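Local coordinates for protein vinylacetyl-CoA Delta-isomerase (Nitrosopumilus maritimus SCM1, PDB 6VJR) that probably dehydrates 4-hydroxybutyryl-CoA and isomerises vinylacetyl-CoA, and binds FAD, a [4Fe-4S] cluster and iron(III), at residues G305-I310 and R378-I383; E334-A339 and R371-I376; G385-T390 and R423-I428; D301-A306 and N430-R435. One frame throughout, in Å; residues are numbered along the deposited sequence.

Contact 1: G305-I310 and R378-I383; sequences GAAATI and RLAQDI. With FAD (flavin-adenine dinucleotide), chain V.
Ala307 and Ile310 of helix 295-314 rest on Ala380 and Ile383 of helix 372-384, two nearly parallel helices of an acyl-CoA dehydrogenase-like helical domain. The short axes run 9.1 Å apart at only 13°, a close approach that the alanines on both sides allow. At the start of 305-310, the carbonyl of Gly305 accepts both the backbone N and the hydroxyl of Thr309, which reach it from opposite faces of its plane; Thr309 OG1 lies 2.8 Å from Gly305 O, so this buried hydroxyl is satisfied within its own helix. Ala307 is the point of closest backbone approach: its CA is 5.3 Å from Ala380 CA, and its methyl also meets the end of Ile383, with CB 4.1 Å from CD1. With chi1 of Ile383 at -64°, CG1 swings to the side of its own backbone N and CG2 is left pointing at the neighbouring helix backbone, where it presses to 3.4 Å from Ala307 O. Ile310 then offers CG2 to Ile383 CG2 at 4.1 Å, the two isoleucines lying side by side and pointing opposite ways, while its CG1 arm carries CD1 away to Leu425. This packing borders the FAD site, which the second subunit completes with Lys151 and Arg154. Asp382, salt-bridged through OD2 to Lys325, turns its other carboxylate oxygen to the adenosine ribose, where FAD O3B donates a 2.8 Å hydrogen bond to Asp382 OD1.

Contact 2: E334-A339 and R371-I376; sequences ETIFAA and RFPYEI
An apolar packing contact between antiparallel helices joins Thr335 and Ile336 of helix 320-345 to Phe372 and Pro373 at the start of helix 372-384. The short axes lie 11.8 Å apart at 154°, and this large separation is spanned by the phenylalanine ring and the Ile336 side chain. Thr335 brings its methyl to the ring edge near the ring plane, CG2 being 3.8 Å from Phe372 CE2. A chi1 of -67° turns the threonine hydroxyl back to His331 O of its own helix and so hands the methyl to the ring. Ile336 packs its CD1 3.9 Å from Phe372 CB and, more loosely, 4.4 Å from Pro373 CD. Replacing Phe372 by an alanine would take away the ring, so that the Thr335 methyl would probably lose its partner and a gap open between the helices, with Ile336 keeping little beyond the beta carbon and Pro373. The iron site is near, the side chain of Ile336 lying about 5 Å from that of the iron ligand Tyr293. Around the contact, Ile336 also touches Thr297 of helix 295-314 and Cys365 and Val369 of helix 359-369, while Pro373 leans on Tyr440 of helix 437-446.

Contact 3: G385-T390 and R423-I428; sequences GGLVVT and RILRLI. With FAD (flavin-adenine dinucleotide), chain V.
Leu425 of helix 418-432 splays its two methyls over Leu387 and Val388, at the turn that follows helix 372-384. Leu387 lies roughly perpendicular to Leu425, with Leu387 CD2 3.8 Å from Leu425 CD1. The other branch, CD2, lies beside the backbone and side chain of Val388, 4.1 Å from Val388 CB. Val388 in turn meets Ile428 across its branch. The valine's chi1 of 76° tucks CG1 in beside its own backbone and directs CG2 outward, between the carbonyl of Leu425 and the next turn of the helix: CG2 is 3.6 Å from Leu425 O and 3.7 Å from Ile428 CG2. Shortening Leu425 to an alanine would probably leave Leu387 without its partner and open a gap beneath the Val388 backbone, giving this turn more freedom to shift. The far side of the turn faces FAD. Gly385 has a positive phi of 91°, and a side chain there would run into the cofactor's bridging oxygen O3P as well as the preceding carbonyl; one on Gly386 would strike O3'. With the backbone bare, Gly386 N donates a 2.9 Å hydrogen bond to FAD O1P, its N-H...O angle 155°. Beyond, Val389 CG2 comes to 4.0 Å from C8M at the dimethylbenzene end of the flavin. The chemistry is thus divided between two sides: an apolar interlock with helix 418-432 backs the turn, while one backbone N-H, that of Gly386, holds a phosphate oxygen and may help to offset the phosphate charge.

Contact 4: D301-A306 and N430-R435; sequences DVLIGA and NMTLGR
Met431 lays its sulfur against a methyl of Val302, with SD 3.8 Å from Val302 CG1, the two side chains set nearly perpendicular. The thioether chain runs extended as far as SD and then bends, chi3 76°, which swings the terminal methyl towards the next residue of the opposing helix: Met431 CE is 4.3 Å from Leu303 CB. One flexible side chain thereby spans two neighbours on helix 295-314, bridging backbones whose nearest CA atoms, those of Leu303 and Met431, are 7.4 Å apart. Leu303 extends its side chain towards helix 418-432, with CG anti to the backbone N (chi1 -171°), and one branch of its end meets the second partner, Leu303 CD2 lying 4.1 Å from Thr432 CG2. Thr432 divides its side chain by polarity. The methyl faces the leucine, while OG1 bonds to Ile428 O one helical turn back and probably also to Gln381 NE2 of helix 372-384, so the buried hydroxyl is satisfied away from the contact. Everything that touches across the contact is apolar or thioether surface, buried in the helical C-terminal region: the side chain of Met431 is about 11 Å from the [4Fe-4S] cluster and that of Thr432 about 12 Å from an FAD. Helix 418-432 ends here, the chain leaving helical geometry at Leu433. Helix 372-384 adjoins through Ser377, touched by both Leu303 and Thr432; helix 320-345 meets Ile304 of helix 295-314, and Leu474 of the third subunit packs on Val302.

In the fold
Helix 295-314 opens two loops. From overlapping starts, contact 1 closes the shorter at helix 372-384, and contact 4 closes the longer where helix 418-432 ends. Contact 2 nests inside both, pairing helix 320-345 with the beginning of helix 372-384. Contact 3 opens just after contact 1 has closed and also lies within the loop of contact 4, bringing the glycine turn to helix 418-432. Contacts 1, 3 and 4 meet round Ala306, whose CB packs on Ile428, and contacts 2 and 4 touch through Ile376 and Leu303. Together they tie helices 295-314, 320-345, 372-384 and 418-432, with the turn at 385-390, into one bundle, contacts 1 and 3 both bordering the same FAD.

Contact 1: G305-I310 and R378-I383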
# COMPACT_ATOMS: atom_id res chain seq x y z
N GLY A 305 12.47 18.61 2.70
CA GLY A 305 12.91 19.83 3.33
C GLY A 305 11.78 20.87 3.45
O GLY A 305 11.69 21.57 4.46
N ALA A 306 10.95 20.99 2.41
CA ALA A 306 9.84 21.92 2.45
C ALA A 306 8.82 21.50 3.51
O ALA A 306 8.34 22.36 4.25
CB ALA A 306 9.22 22.04 1.11
N ALA A 307 8.51 20.20 3.57
CA ALA A 307 7.55 19.71 4.55
C ALA A 307 8.09 19.98 5.98
O ALA A 307 7.38 20.40 6.88
CB ALA A 307 7.33 18.24 4.29
N ALA A 308 9.39 19.72 6.21
CA ALA A 308 9.99 19.94 7.53
C ALA A 308 9.97 21.42 7.89
O ALA A 308 9.77 21.78 9.05
CB ALA A 308 11.40 19.38 7.60
N THR A 309 10.19 22.26 6.87
CA THR A 309 10.15 23.70 7.10
C THR A 309 8.76 24.17 7.52
O THR A 309 8.65 24.94 8.46
CB THR A 309 10.69 24.46 5.91
OG1 THR A 309 12.04 24.10 5.64
CG2 THR A 309 10.56 25.96 6.09
N ILE A 310 7.72 23.78 6.77
CA ILE A 310 6.37 24.23 7.14
C ILE A 310 5.98 23.71 8.53
O ILE A 310 5.33 24.41 9.31
CB ILE A 310 5.34 23.95 6.04
CG1 ILE A 310 4.01 24.62 6.32
CG2 ILE A 310 5.10 22.46 5.81
CD1 ILE A 310 4.04 26.13 6.49
N ARG A 378 1.67 13.37 -1.26
CA ARG A 378 0.50 13.29 -0.38
C ARG A 378 0.90 13.65 1.05
O ARG A 378 0.25 14.45 1.72
CB ARG A 378 -0.12 11.90 -0.44
CG ARG A 378 -1.46 11.80 0.27
CD ARG A 378 -2.04 10.40 0.14
NE ARG A 378 -1.40 9.42 1.00
CZ ARG A 378 -1.65 9.25 2.28
NH1 ARG A 378 -2.72 9.82 2.86
NH2 ARG A 378 -0.90 8.42 2.95
N LEU A 379 2.01 13.08 1.53
CA LEU A 379 2.46 13.31 2.89
C LEU A 379 2.87 14.77 3.09
O LEU A 379 2.64 15.34 4.16
CB LEU A 379 3.58 12.36 3.28
CG LEU A 379 3.18 10.88 3.32
CD1 LEU A 379 4.38 10.02 3.58
CD2 LEU A 379 2.07 10.61 4.34
N ALA A 380 3.56 15.35 2.11
CA ALA A 380 3.88 16.78 2.16
C ALA A 380 2.64 17.66 2.33
O ALA A 380 2.64 18.62 3.10
CB ALA A 380 4.73 17.19 0.96
N GLN A 381 1.57 17.32 1.61
CA GLN A 381 0.35 18.11 1.71
C GLN A 381 -0.29 17.93 3.08
O GLN A 381 -0.82 18.88 3.63
CB GLN A 381 -0.63 17.73 0.61
CG GLN A 381 -0.13 18.10 -0.77
CD GLN A 381 -1.24 18.09 -1.79
OE1 GLN A 381 -2.39 17.72 -1.50
NE2 GLN A 381 -0.92 18.56 -2.99
N ASP A 382 -0.24 16.71 3.63
CA ASP A 382 -0.74 16.49 5.01
C ASP A 382 -0.01 17.42 5.99
O ASP A 382 -0.59 18.18 6.79
CB ASP A 382 -0.52 15.04 5.39
CG ASP A 382 -0.95 14.61 6.79
OD1 ASP A 382 -1.43 15.47 7.61
OD2 ASP A 382 -0.81 13.39 7.09
N ILE A 383 1.33 17.40 5.92
CA ILE A 383 2.13 18.19 6.86
C ILE A 383 1.88 19.68 6.68
O ILE A 383 1.92 20.44 7.64
CB ILE A 383 3.62 17.81 6.71
CG1 ILE A 383 3.84 16.34 7.11
CG2 ILE A 383 4.48 18.77 7.52
CD1 ILE A 383 5.16 15.76 6.73
PA FAD V . -2.80 22.37 10.29
O1A FAD V . -3.61 22.23 11.52
O2A FAD V . -1.73 23.40 10.24
O5B FAD V . -2.26 20.91 9.97
C5B FAD V . -0.97 20.74 9.34
C4B FAD V . -0.32 19.49 9.87
O4B FAD V . 0.05 19.74 11.25
C3B FAD V . -1.21 18.22 9.90
O3B FAD V . -0.42 17.05 9.67
C2B FAD V . -1.78 18.22 11.34
O2B FAD V . -2.17 16.96 11.86
C1B FAD V . -0.59 18.79 12.11
N9A FAD V . -0.92 19.42 13.37
C8A FAD V . -1.57 20.61 13.57
N7A FAD V . -1.72 20.92 14.84
C5A FAD V . -1.13 19.88 15.52
C6A FAD V . -0.95 19.65 16.90
N6A FAD V . -1.34 20.50 17.84
N1A FAD V . -0.35 18.49 17.27
C2A FAD V . 0.06 17.67 16.29
N3A FAD V . -0.07 17.78 14.97
C4A FAD V . -0.64 18.94 14.63
N1 FAD V . -12.92 24.68 7.44
C2 FAD V . -14.11 25.30 7.72
O2 FAD V . -14.41 25.70 8.85
N3 FAD V . -15.02 25.52 6.71
C4 FAD V . -14.93 25.13 5.40
O4 FAD V . -15.78 25.45 4.57
C4X FAD V . -13.65 24.56 5.09
N5 FAD V . -13.42 24.21 3.81
C5X FAD V . -12.14 23.84 3.47
C6 FAD V . -11.78 23.66 2.13
C7 FAD V . -10.47 23.36 1.75
C7M FAD V . -10.09 23.27 0.30
C8 FAD V . -9.55 22.97 2.73
C8M FAD V . -8.14 22.61 2.38
C9 FAD V . -9.88 23.15 4.06
C9A FAD V . -11.17 23.57 4.45
N10 FAD V . -11.52 23.78 5.79
C10 FAD V . -12.71 24.38 6.16
C1' FAD V . -10.43 23.76 6.78
C2' FAD V . -9.96 22.41 7.28
O2' FAD V . -10.87 21.98 8.29
C3' FAD V . -8.55 22.55 7.83
O3' FAD V . -7.71 22.69 6.70
C4' FAD V . -8.13 21.39 8.75
O4' FAD V . -8.80 21.39 10.00
C5' FAD V . -6.63 21.37 8.98
O5' FAD V . -6.28 22.62 9.64
P FAD V . -5.10 23.50 9.02
O1P FAD V . -5.37 23.78 7.61
O2P FAD V . -4.91 24.64 9.95
O3P FAD V . -3.80 22.61 9.04

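Contact 2: E334-A339 and R371-I376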
# COMPACT_ATOMS: atom_id res chain seq x y z
N GLU A 334 14.79 7.09 -0.57
CA GLU A 334 16.05 6.36 -0.61
C GLU A 334 15.92 5.00 -1.28
O GLU A 334 16.88 4.47 -1.82
CB GLU A 334 16.68 6.22 0.76
CG GLU A 334 17.01 7.56 1.40
CD GLU A 334 17.99 8.47 0.68
OE1 GLU A 334 18.77 8.01 -0.19
OE2 GLU A 334 18.00 9.66 1.09
N THR A 335 14.72 4.43 -1.24
CA THR A 335 14.46 3.16 -1.92
C THR A 335 14.71 3.35 -3.43
O THR A 335 15.28 2.50 -4.10
CB THR A 335 13.03 2.67 -1.60
OG1 THR A 335 12.95 2.33 -0.22
CG2 THR A 335 12.73 1.37 -2.32
N ILE A 336 14.21 4.45 -4.00
CA ILE A 336 14.43 4.76 -5.40
C ILE A 336 15.92 4.94 -5.64
O ILE A 336 16.49 4.38 -6.62
CB ILE A 336 13.64 6.01 -5.83
CG1 ILE A 336 12.16 5.73 -5.73
CG2 ILE A 336 14.07 6.46 -7.22
CD1 ILE A 336 11.33 7.00 -5.69
N PHE A 337 16.54 5.75 -4.79
CA PHE A 337 17.96 6.00 -4.99
C PHE A 337 18.76 4.70 -5.02
O PHE A 337 19.66 4.51 -5.87
CB PHE A 337 18.46 6.89 -3.84
CG PHE A 337 19.94 7.19 -3.92
CD1 PHE A 337 20.44 8.01 -4.91
CD2 PHE A 337 20.83 6.65 -2.98
CE1 PHE A 337 21.82 8.25 -5.01
CE2 PHE A 337 22.18 6.90 -3.10
CZ PHE A 337 22.66 7.70 -4.10
N ALA A 338 18.50 3.83 -4.05
CA ALA A 338 19.22 2.56 -3.91
C ALA A 338 19.09 1.74 -5.19
O ALA A 338 20.05 1.16 -5.68
CB ALA A 338 18.69 1.83 -2.75
N ALA A 339 17.86 1.64 -5.72
CA ALA A 339 17.64 0.85 -6.93
C ALA A 339 18.48 1.38 -8.09
O ALA A 339 19.07 0.62 -8.85
CB ALA A 339 16.15 0.73 -7.23
N ARG A 371 5.39 5.15 -8.45
CA ARG A 371 4.55 5.04 -7.25
C ARG A 371 4.90 6.09 -6.20
O ARG A 371 4.04 6.82 -5.71
CB ARG A 371 4.72 3.62 -6.68
CG ARG A 371 4.17 2.53 -7.59
CD ARG A 371 4.51 1.14 -7.10
NE ARG A 371 3.80 0.12 -7.88
CZ ARG A 371 3.91 -1.19 -7.71
NH1 ARG A 371 4.71 -1.69 -6.81
NH2 ARG A 371 3.19 -2.02 -8.44
N PHE A 372 6.16 6.11 -5.78
CA PHE A 372 6.51 6.75 -4.52
C PHE A 372 6.39 8.28 -4.55
O PHE A 372 6.01 8.87 -3.52
CB PHE A 372 7.87 6.33 -3.99
CG PHE A 372 7.98 4.86 -3.67
CD1 PHE A 372 6.85 4.04 -3.52
CD2 PHE A 372 9.24 4.28 -3.48
CE1 PHE A 372 7.00 2.69 -3.24
CE2 PHE A 372 9.36 2.94 -3.17
CZ PHE A 372 8.23 2.15 -3.06
N PRO A 373 6.76 9.01 -5.64
CA PRO A 373 6.58 10.46 -5.65
C PRO A 373 5.16 10.87 -5.27
O PRO A 373 4.96 11.91 -4.64
CB PRO A 373 7.02 10.90 -7.05
CG PRO A 373 8.04 9.82 -7.39
CD PRO A 373 7.40 8.54 -6.89
N TYR A 374 4.18 10.07 -5.73
CA TYR A 374 2.79 10.36 -5.42
C TYR A 374 2.52 10.31 -3.92
O TYR A 374 1.76 11.11 -3.40
CB TYR A 374 1.89 9.46 -6.24
CG TYR A 374 1.83 9.79 -7.73
CD1 TYR A 374 2.77 9.26 -8.61
CD2 TYR A 374 0.87 10.62 -8.26
CE1 TYR A 374 2.73 9.54 -9.97
CE2 TYR A 374 0.79 10.90 -9.60
CZ TYR A 374 1.77 10.41 -10.46
OH TYR A 374 1.73 10.60 -11.80
N GLU A 375 3.16 9.37 -3.23
CA GLU A 375 2.99 9.26 -1.79
C GLU A 375 3.75 10.35 -1.04
O GLU A 375 3.31 10.92 -0.02
CB GLU A 375 3.40 7.87 -1.36
CG GLU A 375 3.18 7.62 0.15
CD GLU A 375 1.78 7.74 0.74
OE1 GLU A 375 0.84 7.95 -0.04
OE2 GLU A 375 1.62 7.68 1.99
N ILE A 376 4.99 10.65 -1.50
CA ILE A 376 5.76 11.71 -0.87
C ILE A 376 4.98 13.02 -0.97
O ILE A 376 4.92 13.82 -0.01
CB ILE A 376 7.16 11.74 -1.52
CG1 ILE A 376 7.97 10.44 -1.23
CG2 ILE A 376 7.95 12.94 -1.04
CD1 ILE A 376 9.23 10.29 -2.04

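Contact 3: G385-T390 and R423-I428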
# COMPACT_ATOMS: atom_id res chain seq x y z
N GLY A 385 -0.84 21.46 5.69
CA GLY A 385 -2.14 22.03 6.04
C GLY A 385 -2.89 22.63 4.84
O GLY A 385 -2.39 22.68 3.71
N GLY A 386 -4.13 23.07 5.12
CA GLY A 386 -5.01 23.55 4.07
C GLY A 386 -4.52 24.75 3.27
O GLY A 386 -4.94 24.94 2.11
N LEU A 387 -3.69 25.60 3.90
CA LEU A 387 -3.23 26.83 3.25
C LEU A 387 -2.40 26.52 2.01
O LEU A 387 -2.26 27.37 1.15
CB LEU A 387 -2.45 27.63 4.30
CG LEU A 387 -2.44 29.14 4.23
CD1 LEU A 387 -3.81 29.75 4.10
CD2 LEU A 387 -1.66 29.63 5.43
N VAL A 388 -1.90 25.30 1.86
CA VAL A 388 -1.17 24.90 0.67
C VAL A 388 -2.03 25.09 -0.59
O VAL A 388 -1.48 25.35 -1.66
CB VAL A 388 -0.54 23.50 0.85
CG1 VAL A 388 -1.56 22.38 0.73
CG2 VAL A 388 0.63 23.26 -0.10
N VAL A 389 -3.38 25.00 -0.47
CA VAL A 389 -4.26 25.23 -1.58
C VAL A 389 -5.19 26.43 -1.42
O VAL A 389 -5.89 26.72 -2.37
CB VAL A 389 -5.06 23.97 -1.95
CG1 VAL A 389 -4.14 22.88 -2.50
CG2 VAL A 389 -5.95 23.46 -0.81
N THR A 390 -5.25 27.07 -0.27
CA THR A 390 -6.16 28.19 -0.13
C THR A 390 -5.45 29.53 0.06
O THR A 390 -6.09 30.55 0.29
CB THR A 390 -7.13 27.97 1.04
OG1 THR A 390 -6.46 28.14 2.29
CG2 THR A 390 -7.87 26.65 1.02
N ARG A 423 6.04 31.54 1.17
CA ARG A 423 6.94 31.04 0.15
C ARG A 423 7.07 29.51 0.22
O ARG A 423 7.09 28.84 -0.81
CB ARG A 423 8.33 31.68 0.30
CG ARG A 423 8.39 33.10 -0.23
CD ARG A 423 9.71 33.77 0.13
NE ARG A 423 9.88 35.09 -0.45
CZ ARG A 423 10.11 35.33 -1.73
NH1 ARG A 423 10.44 34.35 -2.55
NH2 ARG A 423 10.12 36.58 -2.15
N ILE A 424 7.18 28.96 1.43
CA ILE A 424 7.40 27.52 1.54
C ILE A 424 6.11 26.78 1.13
O ILE A 424 6.17 25.75 0.46
CB ILE A 424 7.96 27.07 2.90
CG1 ILE A 424 8.69 25.74 2.72
CG2 ILE A 424 6.89 27.02 3.98
CD1 ILE A 424 10.04 25.88 2.04
N LEU A 425 4.94 27.30 1.49
CA LEU A 425 3.68 26.72 1.04
C LEU A 425 3.57 26.70 -0.49
O LEU A 425 3.17 25.69 -1.07
CB LEU A 425 2.49 27.42 1.69
CG LEU A 425 2.31 27.20 3.20
CD1 LEU A 425 1.43 28.26 3.79
CD2 LEU A 425 1.71 25.83 3.44
N ARG A 426 3.94 27.81 -1.12
CA ARG A 426 3.95 27.88 -2.59
C ARG A 426 4.90 26.85 -3.20
O ARG A 426 4.63 26.29 -4.24
CB ARG A 426 4.25 29.30 -3.10
CG ARG A 426 3.06 30.23 -2.84
CD ARG A 426 1.85 29.84 -3.66
NE ARG A 426 0.89 30.93 -3.65
CZ ARG A 426 -0.45 30.76 -3.55
NH1 ARG A 426 -0.96 29.57 -3.77
NH2 ARG A 426 -1.23 31.81 -3.32
N LEU A 427 6.08 26.63 -2.57
CA LEU A 427 6.99 25.62 -3.05
C LEU A 427 6.33 24.23 -3.06
O LEU A 427 6.42 23.48 -4.05
CB LEU A 427 8.34 25.65 -2.35
CG LEU A 427 9.36 24.63 -2.87
CD1 LEU A 427 9.73 24.86 -4.32
CD2 LEU A 427 10.58 24.65 -1.99
N ILE A 428 5.66 23.90 -1.95
CA ILE A 428 4.96 22.61 -1.85
C ILE A 428 3.86 22.52 -2.91
O ILE A 428 3.76 21.50 -3.59
CB ILE A 428 4.43 22.36 -0.42
CG1 ILE A 428 5.59 22.29 0.56
CG2 ILE A 428 3.63 21.07 -0.40
CD1 ILE A 428 5.18 22.27 2.03
PA FAD V . -2.80 22.37 10.29
O1A FAD V . -3.61 22.23 11.52
O2A FAD V . -1.73 23.40 10.24
O5B FAD V . -2.26 20.91 9.97
C5B FAD V . -0.97 20.74 9.34
C4B FAD V . -0.32 19.49 9.87
O4B FAD V . 0.05 19.74 11.25
C3B FAD V . -1.21 18.22 9.90
O3B FAD V . -0.42 17.05 9.67
C2B FAD V . -1.78 18.22 11.34
O2B FAD V . -2.17 16.96 11.86
C1B FAD V . -0.59 18.79 12.11
N9A FAD V . -0.92 19.42 13.37
C8A FAD V . -1.57 20.61 13.57
N7A FAD V . -1.72 20.92 14.84
C5A FAD V . -1.13 19.88 15.52
C6A FAD V . -0.95 19.65 16.90
N6A FAD V . -1.34 20.50 17.84
N1A FAD V . -0.35 18.49 17.27
C2A FAD V . 0.06 17.67 16.29
N3A FAD V . -0.07 17.78 14.97
C4A FAD V . -0.64 18.94 14.63
N1 FAD V . -12.92 24.68 7.44
C2 FAD V . -14.11 25.30 7.72
O2 FAD V . -14.41 25.70 8.85
N3 FAD V . -15.02 25.52 6.71
C4 FAD V . -14.93 25.13 5.40
O4 FAD V . -15.78 25.45 4.57
C4X FAD V . -13.65 24.56 5.09
N5 FAD V . -13.42 24.21 3.81
C5X FAD V . -12.14 23.84 3.47
C6 FAD V . -11.78 23.66 2.13
C7 FAD V . -10.47 23.36 1.75
C7M FAD V . -10.09 23.27 0.30
C8 FAD V . -9.55 22.97 2.73
C8M FAD V . -8.14 22.61 2.38
C9 FAD V . -9.88 23.15 4.06
C9A FAD V . -11.17 23.57 4.45
N10 FAD V . -11.52 23.78 5.79
C10 FAD V . -12.71 24.38 6.16
C1' FAD V . -10.43 23.76 6.78
C2' FAD V . -9.96 22.41 7.28
O2' FAD V . -10.87 21.98 8.29
C3' FAD V . -8.55 22.55 7.83
O3' FAD V . -7.71 22.69 6.70
C4' FAD V . -8.13 21.39 8.75
O4' FAD V . -8.80 21.39 10.00
C5' FAD V . -6.63 21.37 8.98
O5' FAD V . -6.28 22.62 9.64
P FAD V . -5.10 23.50 9.02
O1P FAD V . -5.37 23.78 7.61
O2P FAD V . -4.91 24.64 9.95
O3P FAD V . -3.80 22.61 9.04

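Contact 4: D301-A306 and N430-R435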
# COMPACT_ATOMS: atom_id res chain seq x y z
N ASP A 301 14.35 15.20 -1.89
CA ASP A 301 15.07 15.85 -0.81
C ASP A 301 14.54 17.27 -0.57
O ASP A 301 14.33 17.70 0.56
CB ASP A 301 16.56 15.92 -1.16
CG ASP A 301 17.28 14.58 -1.18
OD1 ASP A 301 16.85 13.66 -0.45
OD2 ASP A 301 18.31 14.46 -1.94
N VAL A 302 14.29 18.00 -1.65
CA VAL A 302 13.72 19.35 -1.58
C VAL A 302 12.32 19.31 -0.94
O VAL A 302 12.04 20.11 -0.06
CB VAL A 302 13.69 20.01 -2.97
CG1 VAL A 302 12.92 21.32 -2.95
CG2 VAL A 302 15.08 20.21 -3.54
N LEU A 303 11.45 18.41 -1.40
CA LEU A 303 10.08 18.32 -0.90
C LEU A 303 10.06 17.96 0.59
O LEU A 303 9.28 18.48 1.37
CB LEU A 303 9.30 17.40 -1.81
CG LEU A 303 7.80 17.37 -1.53
CD1 LEU A 303 7.18 18.72 -1.47
CD2 LEU A 303 7.13 16.52 -2.62
N ILE A 304 10.94 17.05 0.99
CA ILE A 304 11.07 16.66 2.39
C ILE A 304 11.48 17.88 3.21
O ILE A 304 10.93 18.21 4.26
CB ILE A 304 12.06 15.51 2.53
CG1 ILE A 304 11.52 14.23 1.93
CG2 ILE A 304 12.48 15.36 3.99
CD1 ILE A 304 12.57 13.16 1.73
N GLY A 305 12.47 18.61 2.70
CA GLY A 305 12.91 19.83 3.33
C GLY A 305 11.78 20.87 3.45
O GLY A 305 11.69 21.57 4.46
N ALA A 306 10.95 20.99 2.41
CA ALA A 306 9.84 21.92 2.45
C ALA A 306 8.82 21.50 3.51
O ALA A 306 8.34 22.36 4.25
CB ALA A 306 9.22 22.04 1.11
N ASN A 430 3.78 24.04 -5.78
CA ASN A 430 4.45 23.96 -7.06
C ASN A 430 4.91 22.54 -7.39
O ASN A 430 4.85 22.13 -8.54
CB ASN A 430 5.64 24.91 -7.04
CG ASN A 430 6.62 24.77 -8.18
OD1 ASN A 430 6.37 25.17 -9.33
ND2 ASN A 430 7.74 24.15 -7.88
N MET A 431 5.39 21.83 -6.39
CA MET A 431 5.92 20.48 -6.60
C MET A 431 4.85 19.39 -6.56
O MET A 431 5.12 18.28 -7.04
CB MET A 431 7.00 20.18 -5.57
CG MET A 431 8.20 21.09 -5.76
SD MET A 431 9.59 20.69 -4.69
CE MET A 431 10.19 19.24 -5.58
N THR A 432 3.66 19.66 -6.00
CA THR A 432 2.62 18.62 -5.85
C THR A 432 1.41 18.83 -6.75
O THR A 432 0.74 17.86 -7.08
CB THR A 432 2.26 18.53 -4.37
OG1 THR A 432 1.61 19.71 -3.92
CG2 THR A 432 3.46 18.18 -3.51
N LEU A 433 1.12 20.08 -7.14
CA LEU A 433 0.03 20.42 -8.03
C LEU A 433 0.47 21.24 -9.26
O LEU A 433 -0.16 21.15 -10.31
CB LEU A 433 -1.07 21.18 -7.29
CG LEU A 433 -1.78 20.40 -6.19
CD1 LEU A 433 -2.72 21.29 -5.39
CD2 LEU A 433 -2.48 19.26 -6.80
N GLY A 434 1.49 22.06 -9.11
CA GLY A 434 1.83 23.07 -10.08
C GLY A 434 2.88 22.64 -11.08
O GLY A 434 2.97 21.47 -11.47
N ARG A 435 3.71 23.63 -11.47
CA ARG A 435 4.49 23.45 -12.68
C ARG A 435 5.51 22.32 -12.51
O ARG A 435 5.81 21.61 -13.47
CB ARG A 435 5.27 24.73 -13.02
CG ARG A 435 4.54 25.82 -13.75
CD ARG A 435 5.49 26.84 -14.33
NE ARG A 435 5.87 26.40 -15.68
CZ ARG A 435 6.58 27.09 -16.54
NH1 ARG A 435 6.77 26.60 -17.76
NH2 ARG A 435 7.07 28.25 -16.17